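Local coordinates for haemagglutinin I (Physarum polycephalum, PDB 3A5P), which probably recognises carbohydrates, as a slime-mould haemagglutinin whose small domain has a pared-down legume lectin fold, at residues A[3-8]-A[40-45]; A[11-16]-A[78-83]; A[52-57]-A[68-73]. All coordinates share one frame; numbering follows the deposited sequence.

Interaction 1. Residues A[3-8]-A[40-45]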
# COMPACT_ATOMS: atom_id res chain seq x y z
N TRP A 3 2.45 10.38 -15.39
CA TRP A 3 1.09 9.86 -15.33
C TRP A 3 0.48 10.12 -13.97
O TRP A 3 1.19 10.28 -12.95
CB TRP A 3 1.05 8.36 -15.66
CG TRP A 3 2.10 7.60 -14.89
CD1 TRP A 3 3.42 7.44 -15.24
CD2 TRP A 3 1.95 6.95 -13.63
NE1 TRP A 3 4.08 6.73 -14.28
CE2 TRP A 3 3.20 6.39 -13.29
CE3 TRP A 3 0.86 6.77 -12.75
CZ2 TRP A 3 3.42 5.70 -12.10
CZ3 TRP A 3 1.07 6.06 -11.58
CH2 TRP A 3 2.35 5.53 -11.26
N SER A 4 -0.85 10.22 -13.98
CA SER A 4 -1.65 10.37 -12.76
C SER A 4 -2.54 9.14 -12.60
O SER A 4 -2.61 8.29 -13.50
CB SER A 4 -2.49 11.64 -12.85
OG SER A 4 -3.47 11.52 -13.88
N VAL A 5 -3.20 9.05 -11.44
CA VAL A 5 -4.17 7.99 -11.18
C VAL A 5 -5.49 8.64 -10.77
O VAL A 5 -5.53 9.49 -9.85
CB VAL A 5 -3.71 6.99 -10.07
CG1 VAL A 5 -4.77 5.91 -9.86
CG2 VAL A 5 -2.36 6.34 -10.43
N GLN A 6 -6.57 8.27 -11.47
CA GLN A 6 -7.93 8.73 -11.15
C GLN A 6 -8.70 7.57 -10.53
O GLN A 6 -8.57 6.44 -10.96
CB GLN A 6 -8.66 9.17 -12.40
CG GLN A 6 -8.23 10.54 -12.89
CD GLN A 6 -8.83 11.64 -12.03
OE1 GLN A 6 -10.04 11.63 -11.74
NE2 GLN A 6 -7.99 12.57 -11.61
N ILE A 7 -9.50 7.86 -9.52
CA ILE A 7 -10.28 6.78 -8.88
C ILE A 7 -11.77 7.09 -8.98
O ILE A 7 -12.21 8.22 -8.69
CB ILE A 7 -9.81 6.51 -7.41
CG1 ILE A 7 -9.88 7.79 -6.57
CG2 ILE A 7 -8.37 5.90 -7.40
CD1 ILE A 7 -9.75 7.58 -5.07
N VAL A 8 -12.54 6.11 -9.45
CA VAL A 8 -13.99 6.26 -9.60
C VAL A 8 -14.62 5.23 -8.68
O VAL A 8 -14.39 4.03 -8.86
CB VAL A 8 -14.47 6.06 -11.08
CG1 VAL A 8 -15.98 6.14 -11.17
CG2 VAL A 8 -13.82 7.09 -12.02
N ILE A 40 -3.12 -1.59 -4.16
CA ILE A 40 -2.74 -1.74 -5.55
C ILE A 40 -1.64 -0.70 -5.82
O ILE A 40 -1.87 0.48 -5.61
CB ILE A 40 -3.95 -1.46 -6.48
CG1 ILE A 40 -5.16 -2.34 -6.10
CG2 ILE A 40 -3.54 -1.56 -8.00
CD1 ILE A 40 -6.45 -1.82 -6.70
N THR A 41 -0.47 -1.15 -6.26
CA THR A 41 0.66 -0.25 -6.54
C THR A 41 0.77 0.03 -8.05
O THR A 41 0.68 -0.89 -8.87
CB THR A 41 2.03 -0.82 -6.01
OG1 THR A 41 1.92 -1.07 -4.60
CG2 THR A 41 3.19 0.17 -6.28
N PHE A 42 0.92 1.30 -8.39
CA PHE A 42 1.16 1.74 -9.76
C PHE A 42 2.58 2.28 -9.78
O PHE A 42 2.93 3.11 -8.96
CB PHE A 42 0.21 2.88 -10.14
CG PHE A 42 -1.24 2.48 -10.16
CD1 PHE A 42 -1.90 2.29 -11.38
CD2 PHE A 42 -1.95 2.32 -8.97
CE1 PHE A 42 -3.25 1.92 -11.41
CE2 PHE A 42 -3.30 1.93 -8.99
CZ PHE A 42 -3.95 1.75 -10.21
N SER A 43 3.41 1.81 -10.71
CA SER A 43 4.81 2.26 -10.74
C SER A 43 5.46 1.97 -12.09
O SER A 43 4.88 1.28 -12.93
CB SER A 43 5.62 1.61 -9.60
OG SER A 43 5.85 0.22 -9.83
N GLU A 44 6.67 2.48 -12.25
CA GLU A 44 7.43 2.29 -13.48
C GLU A 44 8.39 1.09 -13.43
O GLU A 44 9.46 1.12 -14.04
CB GLU A 44 8.12 3.61 -13.86
CG GLU A 44 7.10 4.68 -14.19
CD GLU A 44 7.67 5.96 -14.79
OE1 GLU A 44 8.91 6.15 -14.79
OE2 GLU A 44 6.85 6.80 -15.23
N ILE A 45 8.00 0.02 -12.74
CA ILE A 45 8.82 -1.21 -12.72
C ILE A 45 8.79 -1.88 -14.09
O ILE A 45 7.73 -2.21 -14.61
CB ILE A 45 8.38 -2.19 -11.61
CG1 ILE A 45 8.73 -1.59 -10.25
CG2 ILE A 45 9.06 -3.58 -11.78
CD1 ILE A 45 8.05 -2.26 -9.09

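Interaction 2. Residues A[11-16]-A[78-83]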
# COMPACT_ATOMS: atom_id res chain seq x y z
N ALA A 11 -18.65 1.68 -5.95
CA ALA A 11 -18.72 0.50 -5.09
C ALA A 11 -19.26 0.85 -3.71
O ALA A 11 -19.41 -0.02 -2.85
CB ALA A 11 -17.36 -0.16 -4.99
N GLY A 12 -19.55 2.13 -3.49
CA GLY A 12 -20.01 2.62 -2.20
C GLY A 12 -18.92 2.49 -1.15
O GLY A 12 -19.19 2.23 0.03
N LEU A 13 -17.67 2.65 -1.58
CA LEU A 13 -16.56 2.45 -0.67
C LEU A 13 -16.32 3.68 0.21
O LEU A 13 -15.84 3.53 1.33
CB LEU A 13 -15.28 2.07 -1.44
CG LEU A 13 -15.21 0.61 -1.91
CD1 LEU A 13 -14.12 0.48 -2.98
CD2 LEU A 13 -14.98 -0.36 -0.74
N GLY A 14 -16.65 4.86 -0.31
CA GLY A 14 -16.46 6.13 0.42
C GLY A 14 -15.05 6.33 0.93
O GLY A 14 -14.08 6.14 0.17
N ALA A 15 -14.92 6.68 2.21
CA ALA A 15 -13.62 6.99 2.80
C ALA A 15 -12.73 5.76 2.98
O ALA A 15 -11.58 5.90 3.39
CB ALA A 15 -13.77 7.75 4.14
N ASN A 16 -13.26 4.57 2.68
CA ASN A 16 -12.43 3.36 2.68
C ASN A 16 -11.45 3.35 1.53
O ASN A 16 -10.44 2.63 1.58
CB ASN A 16 -13.27 2.09 2.63
CG ASN A 16 -14.04 1.84 3.93
OD1 ASN A 16 -13.52 2.07 5.01
ND2 ASN A 16 -15.28 1.36 3.81
N ALA A 78 -8.91 3.99 -12.25
CA ALA A 78 -9.37 2.74 -11.61
C ALA A 78 -10.80 2.93 -11.16
O ALA A 78 -11.09 3.80 -10.32
CB ALA A 78 -8.47 2.38 -10.42
N THR A 79 -11.70 2.11 -11.72
CA THR A 79 -13.12 2.17 -11.39
C THR A 79 -13.50 0.98 -10.52
O THR A 79 -13.32 -0.18 -10.91
CB THR A 79 -14.04 2.24 -12.67
OG1 THR A 79 -13.65 3.36 -13.48
CG2 THR A 79 -15.55 2.40 -12.27
N PHE A 80 -14.06 1.30 -9.35
CA PHE A 80 -14.41 0.30 -8.36
C PHE A 80 -15.88 -0.05 -8.39
O PHE A 80 -16.72 0.82 -8.43
CB PHE A 80 -14.00 0.81 -6.97
CG PHE A 80 -12.51 0.86 -6.81
CD1 PHE A 80 -11.84 -0.19 -6.17
CD2 PHE A 80 -11.78 1.91 -7.36
CE1 PHE A 80 -10.44 -0.15 -6.03
CE2 PHE A 80 -10.37 1.95 -7.26
CZ PHE A 80 -9.71 0.92 -6.59
N THR A 81 -16.19 -1.34 -8.39
CA THR A 81 -17.58 -1.79 -8.21
C THR A 81 -17.63 -2.84 -7.11
O THR A 81 -16.58 -3.43 -6.75
CB THR A 81 -18.20 -2.30 -9.53
OG1 THR A 81 -17.25 -3.16 -10.19
CG2 THR A 81 -18.57 -1.10 -10.44
N ALA A 82 -18.83 -3.08 -6.58
CA ALA A 82 -19.04 -3.97 -5.44
C ALA A 82 -18.46 -5.37 -5.72
O ALA A 82 -18.44 -5.83 -6.88
CB ALA A 82 -20.53 -4.09 -5.10
N GLY A 83 -18.01 -6.02 -4.66
CA GLY A 83 -17.36 -7.34 -4.81
C GLY A 83 -15.86 -7.25 -5.07
O GLY A 83 -15.25 -8.23 -5.50

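Interaction 3. Residues A[52-57]-A[68-73]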
# COMPACT_ATOMS: atom_id res chain seq x y z
N GLN A 52 2.68 0.92 -26.51
CA GLN A 52 2.72 2.38 -26.41
C GLN A 52 4.10 2.89 -25.99
O GLN A 52 4.92 2.11 -25.49
CB GLN A 52 1.64 2.90 -25.46
CG GLN A 52 0.20 2.65 -25.93
CD GLN A 52 -0.25 1.20 -25.77
OE1 GLN A 52 0.34 0.42 -25.00
NE2 GLN A 52 -1.33 0.83 -26.46
N SER A 53 4.36 4.18 -26.20
CA SER A 53 5.63 4.83 -25.84
C SER A 53 5.97 4.66 -24.36
O SER A 53 7.12 4.39 -24.00
CB SER A 53 5.61 6.33 -26.15
OG SER A 53 5.26 6.60 -27.50
N TRP A 54 4.94 4.82 -23.51
CA TRP A 54 5.11 4.87 -22.05
C TRP A 54 4.24 3.85 -21.35
O TRP A 54 3.24 3.40 -21.91
CB TRP A 54 4.77 6.26 -21.50
CG TRP A 54 5.23 7.37 -22.37
CD1 TRP A 54 4.46 8.31 -22.98
CD2 TRP A 54 6.58 7.63 -22.77
NE1 TRP A 54 5.25 9.16 -23.71
CE2 TRP A 54 6.55 8.76 -23.61
CE3 TRP A 54 7.81 7.02 -22.48
CZ2 TRP A 54 7.71 9.30 -24.17
CZ3 TRP A 54 8.96 7.55 -23.05
CH2 TRP A 54 8.90 8.68 -23.88
N TYR A 55 4.60 3.50 -20.11
CA TYR A 55 3.92 2.43 -19.41
C TYR A 55 3.75 2.71 -17.92
O TYR A 55 4.46 3.54 -17.33
CB TYR A 55 4.64 1.08 -19.64
CG TYR A 55 5.95 0.97 -18.90
CD1 TYR A 55 6.00 0.47 -17.60
CD2 TYR A 55 7.15 1.41 -19.49
CE1 TYR A 55 7.20 0.40 -16.89
CE2 TYR A 55 8.37 1.33 -18.79
CZ TYR A 55 8.38 0.83 -17.50
OH TYR A 55 9.56 0.73 -16.78
N ILE A 56 2.78 2.01 -17.34
CA ILE A 56 2.54 1.98 -15.89
C ILE A 56 2.30 0.51 -15.53
O ILE A 56 1.39 -0.14 -16.08
CB ILE A 56 1.28 2.79 -15.49
CG1 ILE A 56 1.34 4.21 -16.07
CG2 ILE A 56 1.16 2.83 -13.92
CD1 ILE A 56 -0.03 4.98 -16.01
N THR A 57 3.12 -0.01 -14.62
CA THR A 57 2.99 -1.38 -14.12
C THR A 57 2.11 -1.40 -12.88
O THR A 57 2.20 -0.51 -12.03
CB THR A 57 4.35 -1.98 -13.82
OG1 THR A 57 5.09 -2.00 -15.05
CG2 THR A 57 4.20 -3.39 -13.27
N LEU A 68 0.01 -1.24 -18.18
CA LEU A 68 -0.79 -0.31 -18.97
C LEU A 68 0.15 0.54 -19.83
O LEU A 68 1.28 0.82 -19.43
CB LEU A 68 -1.53 0.65 -18.05
CG LEU A 68 -2.20 0.08 -16.77
CD1 LEU A 68 -2.50 1.21 -15.79
CD2 LEU A 68 -3.47 -0.63 -17.17
N GLY A 69 -0.34 0.97 -20.99
CA GLY A 69 0.42 1.86 -21.87
C GLY A 69 -0.28 3.19 -22.04
O GLY A 69 -1.52 3.31 -21.87
N TYR A 70 0.50 4.21 -22.36
CA TYR A 70 -0.05 5.53 -22.64
C TYR A 70 0.84 6.36 -23.56
O TYR A 70 2.05 6.11 -23.71
CB TYR A 70 -0.37 6.29 -21.32
CG TYR A 70 0.83 6.77 -20.53
CD1 TYR A 70 1.37 8.04 -20.75
CD2 TYR A 70 1.45 5.94 -19.56
CE1 TYR A 70 2.47 8.50 -20.03
CE2 TYR A 70 2.57 6.39 -18.83
CZ TYR A 70 3.08 7.68 -19.08
OH TYR A 70 4.18 8.13 -18.40
N GLU A 71 0.21 7.34 -24.19
CA GLU A 71 0.89 8.38 -24.93
C GLU A 71 0.57 9.70 -24.24
O GLU A 71 -0.44 9.81 -23.55
CB GLU A 71 0.38 8.41 -26.38
CG GLU A 71 0.53 7.11 -27.14
CD GLU A 71 1.98 6.73 -27.42
OE1 GLU A 71 2.87 7.62 -27.33
OE2 GLU A 71 2.22 5.54 -27.71
N GLY A 72 1.42 10.70 -24.45
CA GLY A 72 1.23 12.02 -23.85
C GLY A 72 1.30 11.94 -22.33
O GLY A 72 2.05 11.13 -21.79
N GLY A 73 0.51 12.77 -21.65
CA GLY A 73 0.37 12.70 -20.20
C GLY A 73 -0.64 11.62 -19.83
O GLY A 73 -1.83 11.76 -20.12
O HOH W 1 5.61 5.98 -17.39

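Interaction 1. Residues A[3-8]-A[40-45]
Trp3 CG sits between its backbone N and carbonyl carbon (chi1 48°), carrying the indole toward strand 40-43, and Phe42 CG lies anti to its carbonyl carbon (chi1 -64°), which sets the root of the phenyl ring under CG2 of Val5. The six-membered half of the indole does the touching: CH2 of Trp3 comes to 3.6 Å from CB of Phe42, and at its edge, near the ring plane, the same CH2 lies 3.4 Å from the carbonyl O of Phe42. Two residues on, Val5 places CG2 over one face of the Phe42 ring in a CH-pi contact, 4.2 Å from the ring centroid and displaced toward the rim at CG and CD1. Strands 3-8 and 40-43 run roughly antiparallel with axes 9.3 Å apart, the spacing of two sheets packed face to face; this is the core of a beta sandwich, as expected of a legume lectin fold. Val32 on strand 30-34 and Ile56 on strand 54-60 add to the same apolar layer. On the five-membered ring, NE1 of Trp3 donates to OE2 of Glu44 over 2.9 Å. The acceptor lies almost in the indole plane and is met on its anti side, although the bond is bent, with 145° at the hydrogen. Glu44 reaches it with an extended chain from just beyond the strand end. Arg30 makes a cation-pi contact with Trp3 and also hydrogen-bonds its carbonyl O.

Interaction 2. Residues A[11-16]-A[78-83]
Ala11 opens the contact by setting its methyl against the backbone of the facing strand end: Ala11 CB lies 3.4 Å from Thr81 C and 3.6 Å from Ala82 N. The same methyl reaches back to CB of Phe80 at 4.0 Å, and is therefore packed against three successive residues. The two chains come close here, with the CA atoms of Ala11 and Thr81 4.0 Å apart, yet no hydrogen bond joins the segments. Ala11 N approaches the carbonyl O of Phe80 to 3.3 Å, but the geometry is too bent for a hydrogen bond, and it donates to the carboxylate of Asp9 instead. At Gly12 phi is positive (67°), and the next residue, Leu13, points its side chain toward the strand. This turn follows strand 3-10, which runs parallel to strand 74-81 in the four-stranded sheet, and it starts the passage to strand 17-20 in the five-stranded one; the contact thus lies at an end of the beta sandwich, where the chain leaves one sheet for the other. In Leu13, chi1 (-78°) puts CG beside the backbone N and chi2 (164°) then sets CD1, the methyl that touches, 4.0 Å from CD1 of Phe80 and equally near its CB. The two side chains cross at about a right angle, the leucine methyl meeting the root of the phenyl group. Val34 of strand 30-34 packs on both of them, while Val32 and Val86 also touch Phe80. The Asp9 carboxylate also accepts from N of Leu13 (OD1) and N of Gly14 (OD2). Past Gly14 the chain enters a short 3-10 turn at Ala15 and Asn16, where N of Asn16 bonds to O of Leu13 at 3.1 Å.

Interaction 3. Residues A[52-57]-A[68-73]
Ser53 and Glu71 meet through two hydrogen bonds at the outer end of the strand pair. OG of Ser53 donates over 2.6 Å to the syn lone pair of Glu71 OE1, while N of Ser53 reaches OE2 over 3.0 Å, nearly straight at 169° but from above the carboxylate plane. Both carboxylate oxygens are thereby engaged by one residue, reached through a bend of Glu71 at chi2 (-68°). Inward, Trp54 pairs with Tyr70 and Ile56 with Leu68, each exchanging N-H and C=O in both directions. The shortest of these bonds, 2.7 Å from N of Leu68 to O of Ile56, is also almost linear. At the non-hydrogen-bonded pair Tyr55 and Gly69, each CA makes a CA-H...O contact with the strand opposite: Gly69 CA with O of Trp54, Tyr55 CA with O of Leu68. The carbonyl O of Tyr55 accepts from a water at 2.7 Å, and that water in turn accepts from OH of Tyr70 at 2.8 Å. Tyr70 OH is also hydrogen-bonded to N of Val2, and Tyr55 OH to the carbonyl O of Glu44. Over one face of the Tyr70 ring lies CB of Trp54, 3.4 Å from its centroid, with Ile56 CG1 beside CE2. The ladder belongs to an antiparallel beta hairpin, strands 54-60 and 63-70, at one margin of the five-stranded sheet of a beta sandwich consistent with a legume lectin fold.

From the N terminus, strand 3-10 supplies the first half of interaction 1, and the chain then turns through 11-16, the first half of interaction 2. Interaction 1 closes when strand 40-43 arrives, packing the two sheets together. The hairpin of interaction 3 comes next in the chain, within the long loop that interaction 2 completes only when 78-83 arrives. Interactions 1 and 2 therefore cross, while 1 and 3 follow in series. Strand pairing couples 3-8 to 78-83 (Gln6 O to Ala78 N) and 40-45 to 52-57 (Ser43 O to Thr57 N). Interactions 2 and 3, with centres about 25 Å apart, lie on opposite sides of the chain's centre.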